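Local coordinates for extracellular solute-binding protein, family 1 (PDB 3OMB) that probably captures a carbohydrate outside the cell for delivery to an ABC transporter, and carries a bound magnesium ion, at residues H166-K171 / S314-K319; A194-D199 / E277-A282; D290-D295 / G306-W311. All blocks are in the same frame, centred on the assembly; numbering follows the deposited sequence.

Interaction 1 (H166-K171 / S314-K319)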
# COMPACT_ATOMS: atom_id res chain seq x y z
N HIS A 166 -7.94 0.18 -7.86
CA HIS A 166 -9.20 0.35 -8.57
C HIS A 166 -8.97 0.24 -10.06
O HIS A 166 -7.83 0.33 -10.51
CB HIS A 166 -9.83 1.70 -8.23
CG HIS A 166 -9.73 2.03 -6.78
ND1 HIS A 166 -8.69 2.77 -6.27
CD2 HIS A 166 -10.47 1.62 -5.72
CE1 HIS A 166 -8.82 2.85 -4.95
NE2 HIS A 166 -9.89 2.17 -4.60
N MSE A 167 -10.05 -0.03 -10.80
CA MSE A 167 -10.01 -0.12 -12.24
C MSE A 167 -10.85 1.03 -12.77
O MSE A 167 -12.03 1.15 -12.46
CB MSE A 167 -10.61 -1.46 -12.68
CG MSE A 167 -10.64 -1.64 -14.17
SE MSE A 167 -11.21 -3.42 -14.60
CE MSE A 167 -10.70 -3.48 -16.46
N LEU A 168 -10.24 1.89 -13.57
CA LEU A 168 -10.86 3.13 -14.02
C LEU A 168 -11.18 3.07 -15.49
O LEU A 168 -10.40 2.53 -16.28
CB LEU A 168 -9.90 4.30 -13.78
CG LEU A 168 -9.35 4.40 -12.36
CD1 LEU A 168 -8.26 5.48 -12.29
CD2 LEU A 168 -10.52 4.64 -11.32
N ILE A 169 -12.31 3.64 -15.89
CA ILE A 169 -12.69 3.61 -17.31
C ILE A 169 -13.24 4.94 -17.76
O ILE A 169 -13.89 5.66 -16.96
CB ILE A 169 -13.68 2.46 -17.62
CG1 ILE A 169 -13.95 2.41 -19.14
CG2 ILE A 169 -14.99 2.60 -16.82
CD1 ILE A 169 -14.48 1.08 -19.62
N ASN A 170 -12.96 5.30 -19.02
CA ASN A 170 -13.49 6.52 -19.58
C ASN A 170 -14.96 6.32 -19.92
O ASN A 170 -15.30 5.81 -20.97
CB ASN A 170 -12.69 7.00 -20.79
CG ASN A 170 -13.04 8.44 -21.20
OD1 ASN A 170 -14.19 8.83 -21.20
ND2 ASN A 170 -12.03 9.22 -21.55
N LYS A 171 -15.81 6.76 -18.99
CA LYS A 171 -17.26 6.74 -19.08
C LYS A 171 -17.83 7.67 -20.19
O LYS A 171 -18.80 7.33 -20.84
CB LYS A 171 -17.80 7.11 -17.69
CG LYS A 171 -19.31 7.21 -17.50
CD LYS A 171 -20.05 5.93 -17.79
CE LYS A 171 -21.54 6.13 -17.43
NZ LYS A 171 -22.29 4.94 -17.78
N SER A 314 -9.27 11.53 -10.42
CA SER A 314 -8.51 12.73 -10.23
C SER A 314 -7.00 12.46 -10.13
O SER A 314 -6.21 13.18 -10.71
CB SER A 314 -8.97 13.45 -8.98
OG SER A 314 -8.01 14.40 -8.62
N ASP A 315 -6.61 11.43 -9.39
CA ASP A 315 -5.18 11.15 -9.23
C ASP A 315 -4.54 10.72 -10.54
O ASP A 315 -3.41 11.10 -10.84
CB ASP A 315 -4.97 10.06 -8.18
CG ASP A 315 -3.51 9.97 -7.71
OD1 ASP A 315 -2.97 11.00 -7.25
OD2 ASP A 315 -2.91 8.88 -7.80
N ASN A 316 -5.26 9.92 -11.32
CA ASN A 316 -4.69 9.38 -12.53
C ASN A 316 -4.92 10.21 -13.79
O ASN A 316 -4.14 10.11 -14.71
CB ASN A 316 -5.18 7.96 -12.74
CG ASN A 316 -4.59 7.04 -11.76
OD1 ASN A 316 -5.15 6.79 -10.70
ND2 ASN A 316 -3.39 6.60 -12.05
N PHE A 317 -5.97 11.04 -13.80
CA PHE A 317 -6.30 11.79 -15.02
C PHE A 317 -6.33 13.31 -14.86
O PHE A 317 -6.55 14.02 -15.84
CB PHE A 317 -7.60 11.24 -15.65
CG PHE A 317 -7.48 9.82 -16.09
CD1 PHE A 317 -6.91 9.52 -17.32
CD2 PHE A 317 -7.89 8.78 -15.26
CE1 PHE A 317 -6.75 8.19 -17.72
CE2 PHE A 317 -7.73 7.46 -15.64
CZ PHE A 317 -7.16 7.17 -16.89
N GLY A 318 -6.12 13.80 -13.64
CA GLY A 318 -6.09 15.23 -13.35
C GLY A 318 -7.27 15.98 -13.96
O GLY A 318 -8.43 15.65 -13.72
N LYS A 319 -6.98 16.98 -14.78
CA LYS A 319 -8.02 17.84 -15.37
C LYS A 319 -9.07 17.07 -16.20
O LYS A 319 -10.17 17.55 -16.42
CB LYS A 319 -7.39 18.96 -16.20
CG LYS A 319 -6.51 19.96 -15.41
CD LYS A 319 -7.37 20.84 -14.46
CE LYS A 319 -7.16 22.33 -14.71
NZ LYS A 319 -5.82 22.80 -14.23
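Leu168 reaches from strand 166-170 into the last turn of helix 313-317, where Asn316 and Phe317 receive one and the same methyl, CD1. Ser314 does not touch the strand, but its carbonyl O accepts a hydrogen bond from Gly318 N at 3.0 Å, closing the turn that carries the two touching residues. Asp315 follows on the solvent side, a suitable place for a carboxylate, and its N is bonded to Ser312 OG near the start of the helix.

Asn316 comes next and crosses the leucine at about a right angle. Its OD1 lies 3.7 Å from Leu168 CD1, and its CB and CG are only slightly farther from the same methyl, so the branch lies against the base and one corner of the amide. That oxygen has a polar partner, a weak hydrogen bond from Trp311 N, which helps account for an amide tolerated in buried surroundings. Phe317 then sends its ring past Leu168 in the opposite direction. CG anti to the carbonyl carbon (chi1 -63°) sends the ring toward the strand, and the turn about CB-CG (chi2 -82°) brings its edge to the methyl: CE2 meets CD1 near the ring plane at 3.9 Å. The ring also stacks with Tyr324 and touches Val308, so leucine and phenylalanine belong to one apolar layer between helix and sheet. Gly318 leaves the helix with positive phi (47°), a conformation easy for a residue without a side chain.

Across the sheet, Leu168 is flanked by Val308 and Ala326 of the two adjoining antiparallel strands. No hydrogen bond or charge pair joins the two segments; the helix therefore meets the strand through shape and burial of apolar surface, while the one polar side chain has that weak bond to Trp311 N for its oxygen.

Interaction 2 (A194-D199 / E277-A282). With MG (magnesium ion), chain B.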
# COMPACT_ATOMS: atom_id res chain seq x y z
N ALA A 194 -13.59 -1.05 -29.74
CA ALA A 194 -14.31 0.21 -30.02
C ALA A 194 -13.50 1.47 -29.64
O ALA A 194 -13.39 2.39 -30.45
CB ALA A 194 -15.70 0.21 -29.35
N PHE A 195 -12.88 1.49 -28.46
CA PHE A 195 -11.95 2.60 -28.15
C PHE A 195 -10.83 2.75 -29.19
O PHE A 195 -10.41 3.86 -29.54
CB PHE A 195 -11.30 2.46 -26.77
CG PHE A 195 -12.27 2.58 -25.61
CD1 PHE A 195 -13.57 3.07 -25.80
CD2 PHE A 195 -11.85 2.23 -24.31
CE1 PHE A 195 -14.45 3.20 -24.72
CE2 PHE A 195 -12.72 2.33 -23.22
CZ PHE A 195 -14.03 2.84 -23.43
N LYS A 196 -10.32 1.61 -29.66
CA LYS A 196 -9.21 1.58 -30.61
C LYS A 196 -9.58 2.21 -31.95
O LYS A 196 -8.81 3.05 -32.45
CB LYS A 196 -8.76 0.11 -30.80
CG LYS A 196 -7.69 -0.17 -31.86
CD LYS A 196 -6.33 0.20 -31.34
CE LYS A 196 -5.20 -0.15 -32.35
NZ LYS A 196 -3.92 0.26 -31.73
N THR A 197 -10.76 1.88 -32.47
CA THR A 197 -11.11 2.13 -33.87
C THR A 197 -12.17 3.21 -34.14
O THR A 197 -12.33 3.66 -35.28
CB THR A 197 -11.58 0.84 -34.57
OG1 THR A 197 -11.88 1.12 -35.93
CG2 THR A 197 -12.84 0.32 -33.91
N GLN A 198 -12.90 3.62 -33.11
CA GLN A 198 -14.02 4.56 -33.31
C GLN A 198 -13.75 5.99 -32.84
O GLN A 198 -14.68 6.78 -32.66
CB GLN A 198 -15.29 3.99 -32.69
CG GLN A 198 -15.84 2.74 -33.46
CD GLN A 198 -17.01 2.10 -32.72
OE1 GLN A 198 -17.79 2.77 -32.06
NE2 GLN A 198 -17.11 0.77 -32.82
N ASP A 199 -12.47 6.33 -32.67
CA ASP A 199 -12.08 7.69 -32.32
C ASP A 199 -12.94 8.39 -31.22
O ASP A 199 -13.47 9.49 -31.46
CB ASP A 199 -12.01 8.56 -33.60
CG ASP A 199 -11.41 9.93 -33.34
OD1 ASP A 199 -10.43 10.06 -32.53
OD2 ASP A 199 -11.91 10.89 -33.93
N GLU A 277 -3.71 -7.63 -30.31
CA GLU A 277 -4.72 -6.90 -31.07
C GLU A 277 -4.52 -5.41 -31.05
O GLU A 277 -5.36 -4.69 -31.55
CB GLU A 277 -6.12 -7.24 -30.57
CG GLU A 277 -6.62 -8.55 -31.13
CD GLU A 277 -7.73 -9.16 -30.30
OE1 GLU A 277 -8.22 -8.53 -29.34
OE2 GLU A 277 -8.09 -10.31 -30.62
N GLY A 278 -3.41 -4.95 -30.47
CA GLY A 278 -3.10 -3.52 -30.47
C GLY A 278 -3.89 -2.75 -29.42
O GLY A 278 -4.02 -1.54 -29.51
N LEU A 279 -4.43 -3.44 -28.43
CA LEU A 279 -5.33 -2.82 -27.48
C LEU A 279 -4.61 -2.29 -26.21
O LEU A 279 -5.22 -1.58 -25.42
CB LEU A 279 -6.48 -3.76 -27.12
CG LEU A 279 -7.30 -4.23 -28.31
CD1 LEU A 279 -8.30 -5.30 -27.88
CD2 LEU A 279 -8.00 -3.03 -29.01
N ILE A 280 -3.34 -2.66 -26.06
CA ILE A 280 -2.44 -2.22 -24.98
C ILE A 280 -1.11 -1.91 -25.69
O ILE A 280 -0.76 -2.62 -26.62
CB ILE A 280 -2.23 -3.35 -23.94
CG1 ILE A 280 -3.50 -3.56 -23.10
CG2 ILE A 280 -0.99 -3.09 -23.05
CD1 ILE A 280 -3.45 -4.81 -22.21
N PRO A 281 -0.38 -0.86 -25.28
CA PRO A 281 0.80 -0.53 -26.09
C PRO A 281 1.82 -1.65 -26.19
O PRO A 281 2.10 -2.34 -25.21
CB PRO A 281 1.40 0.67 -25.36
CG PRO A 281 0.17 1.35 -24.74
CD PRO A 281 -0.66 0.18 -24.26
N ALA A 282 2.37 -1.80 -27.40
CA ALA A 282 3.38 -2.80 -27.68
C ALA A 282 4.56 -2.73 -26.69
O ALA A 282 5.05 -3.77 -26.24
CB ALA A 282 3.87 -2.63 -29.14
MG MG B . -8.63 10.03 -31.42
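Lys196 and Leu279 cross obliquely where helix 185-197 passes the loop that follows helix 262-276. The lysine lays its aliphatic root on the leucine: CB is 3.7 Å from Leu279 CD2, with CG close behind. CG stands anti to the backbone N, the chain bends at chi2 (78°), and beyond that bend it runs extended to the ammonium group. This shape lets one side chain do two jobs, apolar near the helix and polar at its end. NZ donates a hydrogen bond of 2.9 Å to Gly278 O, approaching at a C=O...N angle of 133° and tilted 18° from the carbonyl plane. CD and CE pass the same oxygen at 3.4 Å, so the chain's last part crosses the oxygen end of the carbonyl, nearly perpendicular to the C=O bond.

Gly278 suits its place twice over. It is the C-prime residue of a Schellman motif, with Leu279 N bonded to Leu274 O and Gly278 N to Ile275 O, and glycine takes the required positive phi readily; having no side chain, it also leaves room for the lysine's ammonium. A lysine directed at a carbonyl close to a helix C-terminus is probably favoured by the partial negative charge there.

Past the end of helix 185-197 the chain enters the metal loop. Asp199 OD1 binds the magnesium ion at 2.1 Å, and Asn201, Asn203, Gln205 through its backbone O, Asp207 and Glu208 complete the site, a spacing that resembles the EF-hand-like loop of alginate-binding relatives. Asp199 OD2 is bonded to Gly204 N, tying the loop to itself.

Strand 209-211 follows that loop, and its Pro210 touches both Lys196 and Leu279, while Leu279 also packs on Leu192 and Leu274, lying between the two helices and the edge strand.

Interaction 3 (D290-D295 / G306-W311)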
# COMPACT_ATOMS: atom_id res chain seq x y z
N ASP A 290 7.04 7.05 -15.02
CA ASP A 290 6.75 8.44 -15.40
C ASP A 290 6.11 8.57 -16.80
O ASP A 290 5.12 9.31 -16.96
CB ASP A 290 8.01 9.30 -15.29
CG ASP A 290 8.47 9.47 -13.83
OD1 ASP A 290 7.60 9.65 -12.94
OD2 ASP A 290 9.70 9.40 -13.58
N ALA A 291 6.63 7.85 -17.79
CA ALA A 291 6.05 7.91 -19.14
C ALA A 291 4.66 7.29 -19.13
O ALA A 291 3.75 7.81 -19.76
CB ALA A 291 6.94 7.23 -20.17
N TYR A 292 4.51 6.21 -18.40
CA TYR A 292 3.23 5.54 -18.30
C TYR A 292 2.14 6.48 -17.73
O TYR A 292 1.04 6.56 -18.28
CB TYR A 292 3.36 4.23 -17.49
CG TYR A 292 2.04 3.73 -16.86
CD1 TYR A 292 1.16 2.89 -17.57
CD2 TYR A 292 1.68 4.11 -15.56
CE1 TYR A 292 -0.03 2.44 -17.00
CE2 TYR A 292 0.47 3.66 -14.98
CZ TYR A 292 -0.36 2.81 -15.70
OH TYR A 292 -1.53 2.40 -15.14
N ASN A 293 2.46 7.19 -16.66
CA ASN A 293 1.50 8.10 -16.04
C ASN A 293 1.21 9.29 -16.97
O ASN A 293 0.06 9.74 -17.06
CB ASN A 293 2.01 8.59 -14.67
CG ASN A 293 1.92 7.52 -13.60
OD1 ASN A 293 0.89 6.89 -13.42
ND2 ASN A 293 3.01 7.31 -12.88
N ALA A 294 2.24 9.76 -17.67
CA ALA A 294 2.06 10.87 -18.60
C ALA A 294 1.12 10.51 -19.74
O ALA A 294 0.43 11.37 -20.26
CB ALA A 294 3.40 11.39 -19.14
N ASP A 295 1.08 9.22 -20.12
CA ASP A 295 0.12 8.74 -21.13
C ASP A 295 -1.31 9.11 -20.76
O ASP A 295 -2.05 9.63 -21.59
CB ASP A 295 0.19 7.21 -21.27
CG ASP A 295 1.41 6.74 -22.04
OD1 ASP A 295 1.96 7.58 -22.78
OD2 ASP A 295 1.81 5.54 -21.93
N GLY A 306 -8.29 4.67 -22.29
CA GLY A 306 -9.65 4.20 -22.00
C GLY A 306 -9.79 3.59 -20.64
O GLY A 306 -10.76 3.89 -19.93
N VAL A 307 -8.83 2.74 -20.27
CA VAL A 307 -8.89 1.87 -19.06
C VAL A 307 -7.49 1.81 -18.43
O VAL A 307 -6.50 1.60 -19.16
CB VAL A 307 -9.33 0.40 -19.41
CG1 VAL A 307 -9.27 -0.53 -18.17
CG2 VAL A 307 -10.72 0.34 -20.01
N VAL A 308 -7.41 2.00 -17.11
CA VAL A 308 -6.19 1.76 -16.34
C VAL A 308 -6.57 1.23 -14.95
O VAL A 308 -7.72 1.41 -14.52
CB VAL A 308 -5.33 3.05 -16.07
CG1 VAL A 308 -4.83 3.64 -17.34
CG2 VAL A 308 -6.13 4.12 -15.24
N PHE A 309 -5.60 0.67 -14.25
CA PHE A 309 -5.73 0.47 -12.80
C PHE A 309 -5.07 1.65 -12.12
O PHE A 309 -4.00 2.10 -12.55
CB PHE A 309 -5.09 -0.86 -12.35
CG PHE A 309 -5.69 -2.06 -13.02
CD1 PHE A 309 -6.97 -2.49 -12.68
CD2 PHE A 309 -4.99 -2.73 -14.01
CE1 PHE A 309 -7.53 -3.62 -13.31
CE2 PHE A 309 -5.54 -3.84 -14.64
CZ PHE A 309 -6.82 -4.28 -14.29
N GLY A 310 -5.71 2.16 -11.08
CA GLY A 310 -5.16 3.33 -10.40
C GLY A 310 -5.90 3.71 -9.15
O GLY A 310 -6.76 2.97 -8.68
N TRP A 311 -5.54 4.87 -8.59
CA TRP A 311 -6.14 5.34 -7.34
C TRP A 311 -7.55 5.90 -7.57
O TRP A 311 -8.52 5.44 -6.94
CB TRP A 311 -5.24 6.38 -6.68
CG TRP A 311 -5.70 6.92 -5.35
CD1 TRP A 311 -6.42 8.05 -5.14
CD2 TRP A 311 -5.45 6.35 -4.05
NE1 TRP A 311 -6.64 8.24 -3.79
CE2 TRP A 311 -6.05 7.22 -3.10
CE3 TRP A 311 -4.77 5.23 -3.60
CZ2 TRP A 311 -5.99 6.98 -1.72
CZ3 TRP A 311 -4.69 4.99 -2.22
CH2 TRP A 311 -5.32 5.86 -1.30
O HOH W 1 -2.91 0.16 -15.57
O HOH W 2 -1.95 3.69 -12.74
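Tyr292 extends its phenol from helix 289-297 to the flank of Val308, OH lying 4.0 Å from Val308 CB. The setting is a helix beside a mixed sheet in one lobe of the type 2 periplasmic-binding-protein fold, with a short connection leading from the helix into strand 305-310. CG is anti to the backbone N (chi1 157°), which carries the ring off the helix and its hydroxyl to the strand. Tyrosine fits because its ring is long enough to reach from helix to strand and its end is polar: what it meets beyond the valine is the backbone of Phe309.

Strand 305-310 is an interior strand, but its neighbour 209-211 ends before Phe309. Val308 and Gly310 bond to strand 166-170, and on the other side Val307 bonds to Asn212; at Phe309 two waters take up the backbone groups. One lies 2.7 Å from Tyr292 OH and accepts from Phe309 N at 3.0 Å. The other sits in the plane of the tyrosine ring, at its edge, and bridges to the carbonyl. Tyr292 OH itself remains 3.6 Å from Phe309 O, whereas this second water donates to that oxygen at 2.6 Å.

Overall arrangement
Interactions 1 and 3 are buried and meet the same sheet: strands 166-170 and 305-310 are antiparallel neighbours, joined by pairs such as Leu168 with Val308, and helix 313-317 directly follows the second of them. Their centres are about 8 Å apart, yet one relies on apolar contact and the other on water bridges to the backbone of an interior strand. Interaction 2 lies farther out and is partly exposed, which fits its charged lysine and the magnesium loop beside it. It is still coupled to the sheet, because Phe195 of helix 185-197 packs on Ile169, Gly306 and Val307. All three thus belong to the same part of the molecule.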